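Local coordinates for putative uncharacterized protein PH1404 (Pyrococcus horikoshii, PDB 3AF6) that probably terminates archaeal transcription by cleaving nascent RNA at the polymerase exit channel, as a zinc-dependent nuclease of the metallo-beta-lactamase superfamily, at residues A[77-81]-A[135-139]; A[534-540]-A[577-583]. All coordinates share one frame; numbering follows the deposited sequence.

Interaction 1 of 2, residues A[77-81]-A[135-139]; sequences EVLLP and KVKWA
Leu-79 meets Trp-138 over one face of the indole: its CD2 methyl stands 3.8 Å from the centroid of the five-membered ring, 14° off the normal, a CH-pi contact in which the two side chains cross at about a right angle. The leucine reaches it with CG anti to its own carbonyl carbon (chi1 -69°) and CD2 as the touching branch. The next residue approaches the same indole differently, Leu-80 O lying at the ring edge, near its plane. The Leu-80 side chain turns to Val-136, with CD1 3.7 Å from CG1. Earlier in the same segment, Val-78 CG2 rests 3.5 Å from Lys-137 CG, on the methylene part of a chain bent at chi2, with its amine directed off the contact. Ala-85 and Leu-88 extend the apolar patch around Leu-80, and Val-111 of strand 110-115 touches Trp-138. The contact thus lets the chain at the junction of the inferred KHa and KHb units pack against the KHb loop between helix 130-134 and strand 140-144. Its chemistry is mostly apolar: methyls meet an aromatic face, another methyl or lysine methylenes, so fit and dispersion rather than charge pairing should account for most of the cohesion.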
ATOM      1  N   GLU A  77      -0.437 -29.100 -18.102  1.00127.43           N
ATOM      2  CA  GLU A  77      -0.242 -29.744 -19.395  1.00129.10           C
ATOM      3  C   GLU A  77      -1.500 -29.607 -20.251  1.00130.06           C
ATOM      4  O   GLU A  77      -1.421 -29.347 -21.452  1.00129.79           O
ATOM      5  CB  GLU A  77       0.095 -31.221 -19.181  1.00129.43           C
ATOM      6  CG  GLU A  77       0.444 -31.987 -20.441  1.00129.94           C
ATOM      7  CD  GLU A  77       0.859 -33.415 -20.147  1.00130.38           C
ATOM      8  OE1 GLU A  77       1.160 -34.158 -21.105  1.00130.43           O
ATOM      9  OE2 GLU A  77       0.886 -33.797 -18.957  1.00130.87           O
ATOM     10  N   VAL A  78      -2.660 -29.778 -19.621  1.00131.49           N
ATOM     11  CA  VAL A  78      -3.937 -29.665 -20.317  1.00133.23           C
ATOM     12  C   VAL A  78      -4.274 -28.188 -20.545  1.00134.87           C
ATOM     13  O   VAL A  78      -5.426 -27.775 -20.432  1.00134.63           O
ATOM     14  CB  VAL A  78      -5.072 -30.348 -19.503  1.00132.80           C
ATOM     15  CG1 VAL A  78      -5.276 -29.629 -18.181  1.00132.75           C
ATOM     16  CG2 VAL A  78      -6.359 -30.378 -20.310  1.00132.45           C
ATOM     17  N   LEU A  79      -3.251 -27.399 -20.867  1.00137.07           N
ATOM     18  CA  LEU A  79      -3.418 -25.966 -21.116  1.00139.26           C
ATOM     19  C   LEU A  79      -3.232 -25.617 -22.593  1.00140.80           C
ATOM     20  O   LEU A  79      -2.644 -26.386 -23.357  1.00140.92           O
ATOM     21  CB  LEU A  79      -2.413 -25.157 -20.285  1.00139.28           C
ATOM     22  CG  LEU A  79      -2.565 -25.095 -18.760  1.00139.67           C
ATOM     23  CD1 LEU A  79      -1.380 -24.347 -18.157  1.00139.12           C
ATOM     24  CD2 LEU A  79      -3.871 -24.402 -18.398  1.00139.72           C
ATOM     25  N   LEU A  80      -3.735 -24.449 -22.981  1.00142.43           N
ATOM     26  CA  LEU A  80      -3.628 -23.967 -24.356  1.00144.07           C
ATOM     27  C   LEU A  80      -2.872 -22.637 -24.377  1.00145.36           C
ATOM     28  O   LEU A  80      -3.051 -21.802 -23.490  1.00145.26           O
ATOM     29  CB  LEU A  80      -5.021 -23.771 -24.964  1.00143.67           C
ATOM     30  CG  LEU A  80      -5.920 -24.998 -25.127  1.00143.20           C
ATOM     31  CD1 LEU A  80      -7.251 -24.570 -25.722  1.00142.85           C
ATOM     32  CD2 LEU A  80      -5.242 -26.018 -26.025  1.00143.13           C
ATOM     33  N   PRO A  81      -2.020 -22.421 -25.396  1.00146.73           N
ATOM     34  CA  PRO A  81      -1.245 -21.179 -25.511  1.00147.82           C
ATOM     35  C   PRO A  81      -2.105 -19.910 -25.608  1.00148.89           C
ATOM     36  O   PRO A  81      -3.174 -19.914 -26.222  1.00148.95           O
ATOM     37  CB  PRO A  81      -0.394 -21.417 -26.760  1.00147.33           C
ATOM     38  CG  PRO A  81      -1.244 -22.340 -27.579  1.00147.10           C
ATOM     39  CD  PRO A  81      -1.760 -23.309 -26.544  1.00146.77           C
ATOM     40  N   LYS A 135     -13.028 -25.483 -22.770  1.00146.28           N
ATOM     41  CA  LYS A 135     -12.404 -25.200 -24.064  1.00145.94           C
ATOM     42  C   LYS A 135     -10.914 -24.857 -24.070  1.00145.91           C
ATOM     43  O   LYS A 135     -10.243 -25.013 -25.095  1.00145.89           O
ATOM     44  CB  LYS A 135     -13.174 -24.083 -24.781  1.00145.49           C
ATOM     45  CG  LYS A 135     -14.547 -24.483 -25.295  1.00144.65           C
ATOM     46  CD  LYS A 135     -14.443 -25.569 -26.353  1.00143.92           C
ATOM     47  CE  LYS A 135     -15.814 -25.974 -26.859  1.00143.41           C
ATOM     48  NZ  LYS A 135     -15.717 -27.051 -27.880  1.00143.03           N
ATOM     49  N   VAL A 136     -10.394 -24.384 -22.942  1.00145.64           N
ATOM     50  CA  VAL A 136      -8.980 -24.022 -22.856  1.00145.30           C
ATOM     51  C   VAL A 136      -8.339 -24.566 -21.583  1.00144.98           C
ATOM     52  O   VAL A 136      -7.123 -24.763 -21.522  1.00144.90           O
ATOM     53  CB  VAL A 136      -8.795 -22.489 -22.890  1.00145.48           C
ATOM     54  CG1 VAL A 136      -9.342 -21.933 -24.201  1.00145.37           C
ATOM     55  CG2 VAL A 136      -9.506 -21.851 -21.701  1.00145.28           C
ATOM     56  N   LYS A 137      -9.174 -24.811 -20.576  1.00144.43           N
ATOM     57  CA  LYS A 137      -8.731 -25.330 -19.284  1.00143.59           C
ATOM     58  C   LYS A 137      -7.991 -24.274 -18.467  1.00142.69           C
ATOM     59  O   LYS A 137      -6.963 -24.559 -17.853  1.00142.53           O
ATOM     60  CB  LYS A 137      -7.838 -26.562 -19.473  1.00143.95           C
ATOM     61  CG  LYS A 137      -8.449 -27.882 -18.996  1.00143.54           C
ATOM     62  CD  LYS A 137      -9.689 -28.267 -19.791  1.00143.19           C
ATOM     63  CE  LYS A 137     -10.214 -29.626 -19.356  1.00143.01           C
ATOM     64  NZ  LYS A 137     -11.410 -30.047 -20.138  1.00142.88           N
ATOM     65  N   TRP A 138      -8.516 -23.051 -18.469  1.00141.60           N
ATOM     66  CA  TRP A 138      -7.921 -21.959 -17.704  1.00140.40           C
ATOM     67  C   TRP A 138      -8.942 -21.435 -16.701  1.00139.00           C
ATOM     68  O   TRP A 138     -10.133 -21.356 -17.004  1.00138.94           O
ATOM     69  CB  TRP A 138      -7.476 -20.821 -18.625  1.00141.28           C
ATOM     70  CG  TRP A 138      -6.297 -21.161 -19.479  1.00142.37           C
ATOM     71  CD1 TRP A 138      -6.253 -22.078 -20.485  1.00142.85           C
ATOM     72  CD2 TRP A 138      -4.984 -20.590 -19.399  1.00142.98           C
ATOM     73  NE1 TRP A 138      -4.993 -22.117 -21.038  1.00143.56           N
ATOM     74  CE2 TRP A 138      -4.195 -21.215 -20.390  1.00143.48           C
ATOM     75  CE3 TRP A 138      -4.397 -19.613 -18.583  1.00143.39           C
ATOM     76  CZ2 TRP A 138      -2.847 -20.891 -20.590  1.00143.66           C
ATOM     77  CZ3 TRP A 138      -3.054 -19.291 -18.782  1.00143.52           C
ATOM     78  CH2 TRP A 138      -2.296 -19.932 -19.778  1.00143.59           C
ATOM     79  N   ALA A 139      -8.470 -21.082 -15.509  1.00137.02           N
ATOM     80  CA  ALA A 139      -9.340 -20.573 -14.455  1.00134.69           C
ATOM     81  C   ALA A 139     -10.045 -19.289 -14.884  1.00132.68           C
ATOM     82  O   ALA A 139      -9.430 -18.225 -14.963  1.00132.58           O
ATOM     83  CB  ALA A 139      -8.532 -20.329 -13.188  1.00134.99           C
TER

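Interaction 2 of 2, residues A[534-540]-A[577-583]; sequences FKQLAPD and EVIKVNM
Ile-579 is one bump of this contact, entering the dip between Phe-534, Lys-535 and Ala-538 on the helix end, with Ala-538 CB as its floor. The CG2 methyl of Ile-579 settles 3.4 Å from Ala-538 CB, while the CG1 branch crosses Lys-535 at a slant, CG1 being 4.1 Å from the lysine CG. Phe-534 closes one wall, since its CG is anti to the backbone N (chi1 171°) and the ring swings toward the strand. There CZ meets Val-581 CG2 at 3.8 Å, the two side chains crossing at about a right angle, and CE2 approaches Ile-579 obliquely. A second bump comes from Met-583, which lies against the end of the helix, SD near Ala-538 CA, and bends at its last torsion to bring CE 3.7 Å from Leu-537 CB; its sulfur also makes an oblique Met-aromatic contact with Phe-534, SD lying 5.4 Å from the ring centroid. Backbone bonds join the two segments beside this packing. Ala-538 O accepts from both Met-583 N, at 2.7 Å and an N-H...O angle of 166°, and Asn-582 N, which approaches from above the carbonyl plane. One carbonyl just past the helix therefore grips the chain where it leaves the strand. Around this junction, helix 529-537 lies against the two-stranded antiparallel hairpin 566-570/576-580, where Ile-567 and Met-569 add to the apolar wall; Leu-556 and Val-560 of helix 556-561 also touch Phe-534. Both segments lead on into strands 544-547 and 584-587, neighbours at one side of the parallel beta-CASP sheet.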
ATOM      1  N   PHE A 534       5.039  26.085  -6.489  1.00 53.93           N
ATOM      2  CA  PHE A 534       5.413  26.847  -5.301  1.00 57.81           C
ATOM      3  C   PHE A 534       6.328  28.008  -5.660  1.00 60.01           C
ATOM      4  O   PHE A 534       5.969  29.172  -5.466  1.00 60.52           O
ATOM      5  CB  PHE A 534       6.120  25.969  -4.270  1.00 57.48           C
ATOM      6  CG  PHE A 534       6.715  26.751  -3.128  1.00 57.39           C
ATOM      7  CD1 PHE A 534       5.898  27.388  -2.203  1.00 56.98           C
ATOM      8  CD2 PHE A 534       8.098  26.884  -3.003  1.00 57.59           C
ATOM      9  CE1 PHE A 534       6.442  28.152  -1.168  1.00 57.42           C
ATOM     10  CE2 PHE A 534       8.654  27.646  -1.974  1.00 58.20           C
ATOM     11  CZ  PHE A 534       7.821  28.283  -1.053  1.00 57.81           C
ATOM     12  N   LYS A 535       7.510  27.675  -6.177  1.00 62.09           N
ATOM     13  CA  LYS A 535       8.500  28.672  -6.578  1.00 62.99           C
ATOM     14  C   LYS A 535       7.871  29.813  -7.366  1.00 63.22           C
ATOM     15  O   LYS A 535       8.086  30.987  -7.058  1.00 63.08           O
ATOM     16  CB  LYS A 535       9.581  28.033  -7.458  1.00 64.62           C
ATOM     17  CG  LYS A 535      10.615  27.193  -6.736  1.00 66.91           C
ATOM     18  CD  LYS A 535      11.639  26.666  -7.733  1.00 69.25           C
ATOM     19  CE  LYS A 535      12.768  25.914  -7.042  1.00 71.92           C
ATOM     20  NZ  LYS A 535      13.779  25.399  -8.011  1.00 72.33           N
ATOM     21  N   GLN A 536       7.088  29.460  -8.381  1.00 62.50           N
ATOM     22  CA  GLN A 536       6.474  30.461  -9.231  1.00 63.09           C
ATOM     23  C   GLN A 536       5.286  31.227  -8.677  1.00 64.11           C
ATOM     24  O   GLN A 536       4.968  32.305  -9.177  1.00 64.82           O
ATOM     25  CB  GLN A 536       6.100  29.837 -10.570  1.00 63.75           C
ATOM     26  CG  GLN A 536       7.310  29.439 -11.390  1.00 65.37           C
ATOM     27  CD  GLN A 536       6.998  29.323 -12.864  1.00 67.51           C
ATOM     28  OE1 GLN A 536       6.482  30.263 -13.471  1.00 69.17           O
ATOM     29  NE2 GLN A 536       7.316  28.174 -13.455  1.00 68.30           N
ATOM     30  N   LEU A 537       4.623  30.701  -7.654  1.00 63.98           N
ATOM     31  CA  LEU A 537       3.475  31.409  -7.105  1.00 63.72           C
ATOM     32  C   LEU A 537       3.821  32.201  -5.845  1.00 64.70           C
ATOM     33  O   LEU A 537       3.228  33.242  -5.575  1.00 64.24           O
ATOM     34  CB  LEU A 537       2.339  30.423  -6.815  1.00 63.15           C
ATOM     35  CG  LEU A 537       1.832  29.587  -8.000  1.00 63.54           C
ATOM     36  CD1 LEU A 537       0.713  28.682  -7.543  1.00 62.36           C
ATOM     37  CD2 LEU A 537       1.337  30.492  -9.112  1.00 64.29           C
ATOM     38  N   ALA A 538       4.802  31.714  -5.093  1.00 65.42           N
ATOM     39  CA  ALA A 538       5.218  32.343  -3.839  1.00 66.98           C
ATOM     40  C   ALA A 538       5.185  33.874  -3.776  1.00 67.88           C
ATOM     41  O   ALA A 538       4.612  34.449  -2.852  1.00 66.52           O
ATOM     42  CB  ALA A 538       6.611  31.840  -3.449  1.00 66.56           C
ATOM     43  N   PRO A 539       5.809  34.555  -4.752  1.00 69.37           N
ATOM     44  CA  PRO A 539       5.826  36.022  -4.754  1.00 69.62           C
ATOM     45  C   PRO A 539       4.463  36.716  -4.741  1.00 70.24           C
ATOM     46  O   PRO A 539       4.234  37.619  -3.940  1.00 71.08           O
ATOM     47  CB  PRO A 539       6.625  36.353  -6.011  1.00 68.70           C
ATOM     48  CG  PRO A 539       7.568  35.208  -6.108  1.00 69.04           C
ATOM     49  CD  PRO A 539       6.660  34.030  -5.834  1.00 69.09           C
ATOM     50  N   ASP A 540       3.561  36.292  -5.622  1.00 70.32           N
ATOM     51  CA  ASP A 540       2.239  36.908  -5.721  1.00 70.44           C
ATOM     52  C   ASP A 540       1.289  36.589  -4.558  1.00 70.59           C
ATOM     53  O   ASP A 540       0.955  35.426  -4.308  1.00 70.80           O
ATOM     54  CB  ASP A 540       1.584  36.503  -7.043  1.00 70.31           C
ATOM     55  CG  ASP A 540       0.388  37.365  -7.384  1.00 72.06           C
ATOM     56  OD1 ASP A 540      -0.024  38.181  -6.523  1.00 70.36           O
ATOM     57  OD2 ASP A 540      -0.139  37.221  -8.511  1.00 72.95           O
ATOM     58  N   GLU A 577      19.054  29.954  -4.785  1.00 75.20           N
ATOM     59  CA  GLU A 577      17.983  30.864  -5.155  1.00 75.99           C
ATOM     60  C   GLU A 577      17.221  31.215  -3.881  1.00 75.14           C
ATOM     61  O   GLU A 577      17.111  30.398  -2.966  1.00 74.61           O
ATOM     62  CB  GLU A 577      17.039  30.176  -6.142  1.00 77.63           C
ATOM     63  CG  GLU A 577      16.331  31.116  -7.105  1.00 80.40           C
ATOM     64  CD  GLU A 577      15.205  30.429  -7.870  1.00 82.25           C
ATOM     65  OE1 GLU A 577      15.399  29.272  -8.327  1.00 81.71           O
ATOM     66  OE2 GLU A 577      14.128  31.056  -8.019  1.00 81.34           O
ATOM     67  N   VAL A 578      16.703  32.432  -3.817  1.00 73.95           N
ATOM     68  CA  VAL A 578      15.944  32.859  -2.652  1.00 72.95           C
ATOM     69  C   VAL A 578      14.508  33.158  -3.052  1.00 71.43           C
ATOM     70  O   VAL A 578      14.215  34.230  -3.582  1.00 70.81           O
ATOM     71  CB  VAL A 578      16.566  34.111  -2.020  1.00 72.94           C
ATOM     72  CG1 VAL A 578      17.844  33.740  -1.302  1.00 72.80           C
ATOM     73  CG2 VAL A 578      16.865  35.141  -3.103  1.00 75.30           C
ATOM     74  N   ILE A 579      13.617  32.199  -2.816  1.00 70.51           N
ATOM     75  CA  ILE A 579      12.212  32.382  -3.161  1.00 69.90           C
ATOM     76  C   ILE A 579      11.555  33.289  -2.138  1.00 69.92           C
ATOM     77  O   ILE A 579      11.641  33.053  -0.931  1.00 69.70           O
ATOM     78  CB  ILE A 579      11.430  31.047  -3.196  1.00 69.58           C
ATOM     79  CG1 ILE A 579      11.958  30.144  -4.308  1.00 70.00           C
ATOM     80  CG2 ILE A 579       9.964  31.315  -3.454  1.00 70.20           C
ATOM     81  CD1 ILE A 579      13.336  29.604  -4.046  1.00 73.45           C
ATOM     82  N   LYS A 580      10.903  34.334  -2.630  1.00 70.11           N
ATOM     83  CA  LYS A 580      10.220  35.292  -1.773  1.00 70.67           C
ATOM     84  C   LYS A 580       8.780  34.803  -1.557  1.00 68.94           C
ATOM     85  O   LYS A 580       7.971  34.820  -2.484  1.00 68.99           O
ATOM     86  CB  LYS A 580      10.234  36.665  -2.452  1.00 72.66           C
ATOM     87  CG  LYS A 580       9.710  37.814  -1.608  1.00 76.74           C
ATOM     88  CD  LYS A 580       9.633  39.097  -2.439  1.00 79.25           C
ATOM     89  CE  LYS A 580       9.106  40.274  -1.624  1.00 80.51           C
ATOM     90  NZ  LYS A 580       8.800  41.455  -2.486  1.00 80.75           N
ATOM     91  N   VAL A 581       8.465  34.357  -0.343  1.00 66.46           N
ATOM     92  CA  VAL A 581       7.120  33.858  -0.054  1.00 65.80           C
ATOM     93  C   VAL A 581       6.166  34.964   0.387  1.00 65.61           C
ATOM     94  O   VAL A 581       6.264  35.470   1.511  1.00 65.47           O
ATOM     95  CB  VAL A 581       7.126  32.770   1.052  1.00 65.20           C
ATOM     96  CG1 VAL A 581       5.734  32.178   1.204  1.00 63.17           C
ATOM     97  CG2 VAL A 581       8.119  31.677   0.710  1.00 64.96           C
ATOM     98  N   ASN A 582       5.248  35.333  -0.503  1.00 64.27           N
ATOM     99  CA  ASN A 582       4.262  36.367  -0.202  1.00 64.61           C
ATOM    100  C   ASN A 582       2.851  35.788  -0.230  1.00 64.22           C
ATOM    101  O   ASN A 582       1.984  36.222   0.524  1.00 64.41           O
ATOM    102  CB  ASN A 582       4.358  37.514  -1.208  1.00 64.63           C
ATOM    103  CG  ASN A 582       5.758  38.067  -1.321  1.00 64.54           C
ATOM    104  OD1 ASN A 582       6.416  38.333  -0.315  1.00 65.36           O
ATOM    105  ND2 ASN A 582       6.222  38.251  -2.550  1.00 63.74           N
ATOM    106  N   MET A 583       2.631  34.816  -1.113  1.00 63.74           N
ATOM    107  CA  MET A 583       1.343  34.146  -1.252  1.00 62.57           C
ATOM    108  C   MET A 583       0.850  33.769   0.142  1.00 63.14           C
ATOM    109  O   MET A 583       1.655  33.680   1.074  1.00 63.12           O
ATOM    110  CB  MET A 583       1.512  32.872  -2.082  1.00 62.32           C
ATOM    111  CG  MET A 583       2.274  31.765  -1.343  1.00 61.88           C
ATOM    112  SD  MET A 583       2.564  30.239  -2.283  1.00 62.52           S
ATOM    113  CE  MET A 583       1.109  30.177  -3.351  1.00 61.70           C
TER

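Interaction 1 closes within the N-terminal archaeal CPSF-KH region before interaction 2 opens, far along the chain, in the region predicted as beta-CASP. Their centres are 61 Å apart, their nearest atoms about 47 Å, and they lie on opposite sides of the chain's centre, sharing no helix, strand or sheet. Residues 77-81 and 135-139 join two loops, whereas 534-540 and 577-583 join a helix end to a hairpin strand. The pair illustrates a point about multidomain proteins: here each contact joins parts of a single region, the KH region or the predicted beta-CASP region, rather than bridging between regions. Both lie away from the annotated zinc sites.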